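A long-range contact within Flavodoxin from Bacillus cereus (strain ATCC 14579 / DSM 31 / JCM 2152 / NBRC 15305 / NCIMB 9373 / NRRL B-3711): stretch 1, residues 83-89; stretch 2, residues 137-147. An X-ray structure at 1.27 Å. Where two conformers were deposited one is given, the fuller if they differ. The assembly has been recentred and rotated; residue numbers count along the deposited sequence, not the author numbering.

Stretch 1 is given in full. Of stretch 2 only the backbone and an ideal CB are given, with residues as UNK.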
ATOM      1  N   LYS A  83       7.458   1.416  12.896  0.68  6.57           N
ATOM      2  CA  LYS A  83       6.408   0.689  12.198  0.68  6.13           C
ATOM      3  C   LYS A  83       7.003  -0.104  11.036  0.68  5.15           C
ATOM      4  O   LYS A  83       8.055   0.252  10.492  0.68  7.03           O
ATOM      5  CB  LYS A  83       5.350   1.653  11.651  0.68  8.50           C
ATOM      6  CG  LYS A  83       4.890   2.737  12.611  0.68 10.35           C
ATOM      7  CD  LYS A  83       4.146   2.177  13.791  0.68 10.82           C
ATOM      8  CE  LYS A  83       3.309   3.267  14.444  0.68 10.37           C
ATOM      9  NZ  LYS A  83       2.717   2.774  15.706  0.68 10.30           N
ATOM     10  N   LYS A  84       6.327  -1.199  10.671  0.68  4.97           N
ATOM     11  CA  LYS A  84       6.666  -1.990   9.489  0.68  4.67           C
ATOM     12  C   LYS A  84       5.725  -1.586   8.358  0.68  3.94           C
ATOM     13  O   LYS A  84       4.514  -1.463   8.578  0.68  4.16           O
ATOM     14  CB  LYS A  84       6.498  -3.489   9.747  0.68  8.07           C
ATOM     15  CG  LYS A  84       6.993  -3.980  11.093  0.68 11.75           C
ATOM     16  CD  LYS A  84       8.457  -3.703  11.319  0.68 11.98           C
ATOM     17  CE  LYS A  84       8.915  -4.247  12.683  0.68 10.84           C
ATOM     18  NZ  LYS A  84       8.511  -3.361  13.823  0.68 11.04           N
ATOM     19  N   ALA A  85       6.267  -1.383   7.155  1.00  3.74           N
ATOM     20  CA  ALA A  85       5.458  -0.881   6.049  1.00  3.73           C
ATOM     21  C   ALA A  85       5.809  -1.537   4.716  1.00  3.34           C
ATOM     22  O   ALA A  85       6.910  -2.047   4.510  1.00  4.33           O
ATOM     23  CB  ALA A  85       5.562   0.651   5.943  1.00  5.11           C
ATOM     24  N   ALA A  86       4.855  -1.471   3.789  1.00  3.34           N
ATOM     25  CA  ALA A  86       5.046  -1.979   2.436  1.00  2.65           C
ATOM     26  C   ALA A  86       4.013  -1.327   1.524  1.00  3.39           C
ATOM     27  O   ALA A  86       2.998  -0.804   1.990  1.00  3.62           O
ATOM     28  CB  ALA A  86       4.896  -3.503   2.406  1.00  3.92           C
ATOM     29  N   VAL A  87       4.269  -1.390   0.212  1.00  2.89           N
ATOM     30  CA  VAL A  87       3.436  -0.722  -0.790  1.00  3.20           C
ATOM     31  C   VAL A  87       3.262  -1.607  -2.018  1.00  3.17           C
ATOM     32  O   VAL A  87       4.196  -2.292  -2.445  1.00  3.26           O
ATOM     33  CB  VAL A  87       4.073   0.626  -1.191  1.00  2.75           C
ATOM     34  CG1 VAL A  87       3.211   1.407  -2.157  1.00  3.71           C
ATOM     35  CG2 VAL A  87       4.340   1.489   0.033  1.00  4.52           C
ATOM     36  N   PHE A  88       2.064  -1.544  -2.614  1.00  3.14           N
ATOM     37  CA  PHE A  88       1.722  -2.282  -3.826  1.00  2.64           C
ATOM     38  C   PHE A  88       0.887  -1.391  -4.747  1.00  2.95           C
ATOM     39  O   PHE A  88       0.368  -0.350  -4.333  1.00  3.40           O
ATOM     40  CB  PHE A  88       0.927  -3.570  -3.523  1.00  3.48           C
ATOM     41  CG  PHE A  88      -0.437  -3.319  -2.928  1.00  3.34           C
ATOM     42  CD1 PHE A  88      -0.600  -3.177  -1.558  1.00  3.39           C
ATOM     43  CD2 PHE A  88      -1.561  -3.250  -3.736  1.00  3.39           C
ATOM     44  CE1 PHE A  88      -1.853  -2.942  -1.015  1.00  3.96           C
ATOM     45  CE2 PHE A  88      -2.813  -3.019  -3.191  1.00  3.28           C
ATOM     46  CZ  PHE A  88      -2.955  -2.858  -1.840  1.00  3.50           C
ATOM     47  N   GLY A  89       0.741  -1.809  -6.004  1.00  3.53           N
ATOM     48  CA  GLY A  89      -0.164  -1.110  -6.909  1.00  4.28           C
ATOM     49  C   GLY A  89      -0.261  -1.782  -8.264  1.00  4.46           C
ATOM     50  O   GLY A  89       0.617  -2.547  -8.669  1.00  4.36           O
ATOM     51  N   UNK A 137       2.230 -14.015  -1.555  1.00  6.10           N
ATOM     52  CA  UNK A 137       3.586 -13.981  -1.010  1.00  6.90           C
ATOM     53  C   UNK A 137       3.887 -12.652  -0.317  1.00  6.06           C
ATOM     54  O   UNK A 137       4.559 -12.625   0.722  1.00  6.59           O
ATOM     55  CB  UNK A 137       4.606 -14.229  -2.123  1.00  6.90           C
ATOM     56  N   UNK A 138       3.393 -11.541  -0.870  1.00  5.86           N
ATOM     57  CA  UNK A 138       3.541 -10.231  -0.228  1.00  4.70           C
ATOM     58  C   UNK A 138       2.921 -10.229   1.167  1.00  5.32           C
ATOM     59  O   UNK A 138       3.561  -9.815   2.141  1.00  5.76           O
ATOM     60  CB  UNK A 138       2.899  -9.140  -1.087  1.00  4.70           C
ATOM     61  N   UNK A 139       1.679 -10.700   1.294  1.00  5.52           N
ATOM     62  CA  UNK A 139       1.059 -10.756   2.608  1.00  6.18           C
ATOM     63  C   UNK A 139       1.792 -11.675   3.568  1.00  5.87           C
ATOM     64  O   UNK A 139       1.998 -11.331   4.734  1.00  6.61           O
ATOM     65  CB  UNK A 139      -0.396 -11.210   2.476  1.00  6.18           C
ATOM     66  N   UNK A 140       2.201 -12.854   3.088  1.00  6.26           N
ATOM     67  CA  UNK A 140       2.909 -13.809   3.936  1.00  7.45           C
ATOM     68  C   UNK A 140       4.257 -13.260   4.388  1.00  7.27           C
ATOM     69  O   UNK A 140       4.641 -13.423   5.549  1.00  9.15           O
ATOM     70  CB  UNK A 140       3.106 -15.133   3.194  1.00  7.45           C
ATOM     71  N   UNK A 141       5.000 -12.617   3.484  1.00  7.10           N
ATOM     72  CA  UNK A 141       6.298 -12.066   3.865  1.00  6.80           C
ATOM     73  C   UNK A 141       6.137 -10.872   4.801  1.00  6.37           C
ATOM     74  O   UNK A 141       6.954 -10.676   5.711  1.00  7.12           O
ATOM     75  CB  UNK A 141       7.087 -11.655   2.620  1.00  6.80           C
ATOM     76  N   UNK A 142       5.102 -10.054   4.587  1.00  5.59           N
ATOM     77  CA  UNK A 142       4.873  -8.921   5.476  1.00  5.98           C
ATOM     78  C   UNK A 142       4.688  -9.385   6.919  1.00  6.59           C
ATOM     79  O   UNK A 142       5.300  -8.842   7.849  1.00  7.15           O
ATOM     80  CB  UNK A 142       3.651  -8.124   5.017  1.00  5.98           C
ATOM     81  N   UNK A 143       3.852 -10.404   7.122  0.56  6.78           N
ATOM     82  CA  UNK A 143       3.555 -10.844   8.480  0.56  8.06           C
ATOM     83  C   UNK A 143       4.824 -11.294   9.194  0.56  8.65           C
ATOM     84  O   UNK A 143       4.970 -11.086  10.405  0.56  8.43           O
ATOM     85  CB  UNK A 143       2.528 -11.978   8.462  0.56  8.06           C
ATOM     86  N   UNK A 144       5.753 -11.929   8.466  1.00  9.20           N
ATOM     87  CA  UNK A 144       6.967 -12.448   9.097  1.00 10.22           C
ATOM     88  C   UNK A 144       7.725 -11.367   9.865  1.00 11.02           C
ATOM     89  O   UNK A 144       8.433 -11.675  10.829  1.00 12.19           O
ATOM     90  CB  UNK A 144       7.883 -13.067   8.039  1.00 10.22           C
ATOM     91  N   UNK A 145       7.617 -10.105   9.438  1.00 11.76           N
ATOM     92  CA  UNK A 145       8.324  -9.002  10.078  1.00 12.46           C
ATOM     93  C   UNK A 145       7.624  -8.471  11.321  1.00 14.13           C
ATOM     94  O   UNK A 145       8.215  -7.670  12.053  1.00 14.81           O
ATOM     95  CB  UNK A 145       8.508  -7.861   9.076  1.00 12.46           C
ATOM     96  N   UNK A 146       6.393  -8.885  11.580  1.00 14.27           N
ATOM     97  CA  UNK A 146       5.717  -8.480  12.800  1.00 16.45           C
ATOM     98  C   UNK A 146       6.180  -9.374  13.944  1.00 23.45           C
ATOM     99  O   UNK A 146       6.693 -10.478  13.734  1.00 22.21           O
ATOM    100  CB  UNK A 146       4.197  -8.546  12.634  1.00 16.45           C
ATOM    101  N   UNK A 147       6.023  -8.880  15.168  1.00 28.19           N
ATOM    102  CA  UNK A 147       6.509  -9.621  16.330  1.00 32.96           C
ATOM    103  C   UNK A 147       5.352 -10.142  17.175  1.00 35.50           C
ATOM    104  O   UNK A 147       4.367  -9.431  17.393  1.00 36.50           O
ATOM    105  OXT UNK A 147       5.393 -11.283  17.650  1.00 30.02           O
ATOM    106  CB  UNK A 147       7.423  -8.737  17.181  1.00 32.96           C
TER

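Strand 84-89 and helix 137-144 run nearly antiparallel, at 166°, with axes 9.5 Å apart at closest. The strand offers alternate residues, K84, A86 and F88, on the side toward the helix.

Position 137 is helical and has nothing of the strand within reach, so many residues would serve; it is Q137.

At position 138 CA-to-CB points toward the strand, yet its ideal CB finds nothing within 5.5 Å. The small A86 leaves a gap there, and a long apolar side chain, Met, Leu or an aromatic, could cross it. The residue is F138, chi1 t, which carries its ring to the strand: CZ lies 3.5 Å from A86 CB and 4.3 Å from F88 CB, while CE2 comes 3.6 Å from the backbone O of V87.

Positions 139, 140 and 141 turn out of reach, and stretch 1 sets no demand on them beyond compatibility with a helix. They are G139, A140 and E141.

Position 142 comes one helical turn after 138, and its CA is the nearest of stretch 2 to that of A86. CA-to-CB points sideways, with the ideal CB 5.5 Å from A86 CB, so a side chain must bend in to make contact; Leu, Met or an aromatic could. F142, also chi1 t, does so. Its CD1 packs 3.8 Å from A86 CB, and the ring turns its edge to the strand backbone, with CZ 3.5 Å from K84 O and CE1 3.8 Å from A85 C. The one methyl of A86 thus meets two phenylalanines.

Positions 143 and 144 are again out of reach, and polar or apolar residues would do. V143 makes no contact with the strand; K144 looks back to E141, its NZ forming a salt bridge with E141 OE2 at 2.7 Å.

Position 145 points toward K84, its ideal CB 4.6 Å from K84 CG. The aliphatic part of that lysine would accept many polar or modest apolar residues, and an acid could seek its amine. It is H145, whose ring leads away; the closest contact is made by its backbone, O to K84 CE at 3.6 Å.

Position 146 has extended backbone angles and a sideways CB with no close neighbour, so a flexible apolar chain could reach K84's methylenes. L146 does, placing CD2 3.9 Å from K84 CG.

Position 147 ends the chain with a free carboxylate and no contact here, leaving its choice open; it is S147.

No hydrogen bond joins the stretches: the rings of F138 and F142 both pack on the small A86.

Stretch 2 (137-147) QFGAEFVKHLS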
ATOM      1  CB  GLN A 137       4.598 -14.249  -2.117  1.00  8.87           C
ATOM      2  CG  GLN A 137       4.723 -15.695  -2.485  1.00 11.48           C
ATOM      3  CD  GLN A 137       5.198 -16.555  -1.324  1.00 11.65           C
ATOM      4  OE1 GLN A 137       6.082 -16.167  -0.559  1.00 12.59           O
ATOM      5  NE2 GLN A 137       4.603 -17.731  -1.189  1.00 11.42           N
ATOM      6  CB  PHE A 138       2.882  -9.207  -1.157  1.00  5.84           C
ATOM      7  CG  PHE A 138       2.989  -7.755  -0.739  1.00  5.33           C
ATOM      8  CD1 PHE A 138       2.087  -7.205   0.159  1.00  5.52           C
ATOM      9  CD2 PHE A 138       3.902  -6.917  -1.347  1.00  5.95           C
ATOM     10  CE1 PHE A 138       2.124  -5.869   0.488  1.00  6.60           C
ATOM     11  CE2 PHE A 138       3.953  -5.570  -1.017  1.00  6.57           C
ATOM     12  CZ  PHE A 138       3.046  -5.049  -0.103  1.00  6.73           C
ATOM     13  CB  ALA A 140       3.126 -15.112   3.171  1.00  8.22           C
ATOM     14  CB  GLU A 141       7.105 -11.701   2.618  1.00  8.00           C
ATOM     15  CG  GLU A 141       7.597 -12.913   1.835  1.00 10.57           C
ATOM     16  CD  GLU A 141       8.642 -13.680   2.601  1.00 13.45           C
ATOM     17  OE1 GLU A 141       9.620 -13.037   3.026  1.00 13.32           O
ATOM     18  OE2 GLU A 141       8.473 -14.901   2.806  1.00 14.98           O
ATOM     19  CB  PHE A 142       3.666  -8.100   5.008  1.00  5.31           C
ATOM     20  CG  PHE A 142       3.485  -6.825   5.785  1.00  5.76           C
ATOM     21  CD1 PHE A 142       4.205  -5.678   5.466  1.00  7.63           C
ATOM     22  CD2 PHE A 142       2.626  -6.777   6.859  1.00  7.48           C
ATOM     23  CE1 PHE A 142       4.063  -4.509   6.209  1.00  8.54           C
ATOM     24  CE2 PHE A 142       2.463  -5.610   7.583  1.00  8.06           C
ATOM     25  CZ  PHE A 142       3.187  -4.477   7.258  1.00  8.63           C
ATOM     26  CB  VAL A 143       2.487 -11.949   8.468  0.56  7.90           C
ATOM     27  CG1 VAL A 143       2.219 -12.449   9.877  0.56  7.78           C
ATOM     28  CG2 VAL A 143       1.188 -11.448   7.872  0.56  7.37           C
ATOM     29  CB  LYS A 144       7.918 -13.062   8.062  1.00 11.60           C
ATOM     30  CG  LYS A 144       7.434 -14.342   7.408  1.00 13.78           C
ATOM     31  CD  LYS A 144       8.534 -14.934   6.513  1.00 17.29           C
ATOM     32  CE  LYS A 144       8.052 -16.171   5.769  1.00 19.82           C
ATOM     33  NZ  LYS A 144       9.055 -16.698   4.787  1.00 21.24           N
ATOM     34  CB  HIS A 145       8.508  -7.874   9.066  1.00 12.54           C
ATOM     35  CG  HIS A 145       9.531  -8.176   8.018  1.00 11.88           C
ATOM     36  ND1 HIS A 145      10.862  -7.856   8.174  1.00 12.35           N
ATOM     37  CD2 HIS A 145       9.427  -8.780   6.811  1.00 12.92           C
ATOM     38  CE1 HIS A 145      11.535  -8.249   7.107  1.00 11.90           C
ATOM     39  NE2 HIS A 145      10.687  -8.811   6.264  1.00 13.41           N
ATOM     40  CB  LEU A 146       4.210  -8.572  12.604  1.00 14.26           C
ATOM     41  CG  LEU A 146       3.676  -7.812  11.387  1.00 12.34           C
ATOM     42  CD1 LEU A 146       2.207  -8.099  11.268  1.00 11.72           C
ATOM     43  CD2 LEU A 146       3.936  -6.333  11.496  1.00 12.22           C
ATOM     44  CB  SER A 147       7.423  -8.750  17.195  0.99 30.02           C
ATOM     45  OG  SER A 147       6.669  -7.809  17.936  0.53 30.02           O
TER
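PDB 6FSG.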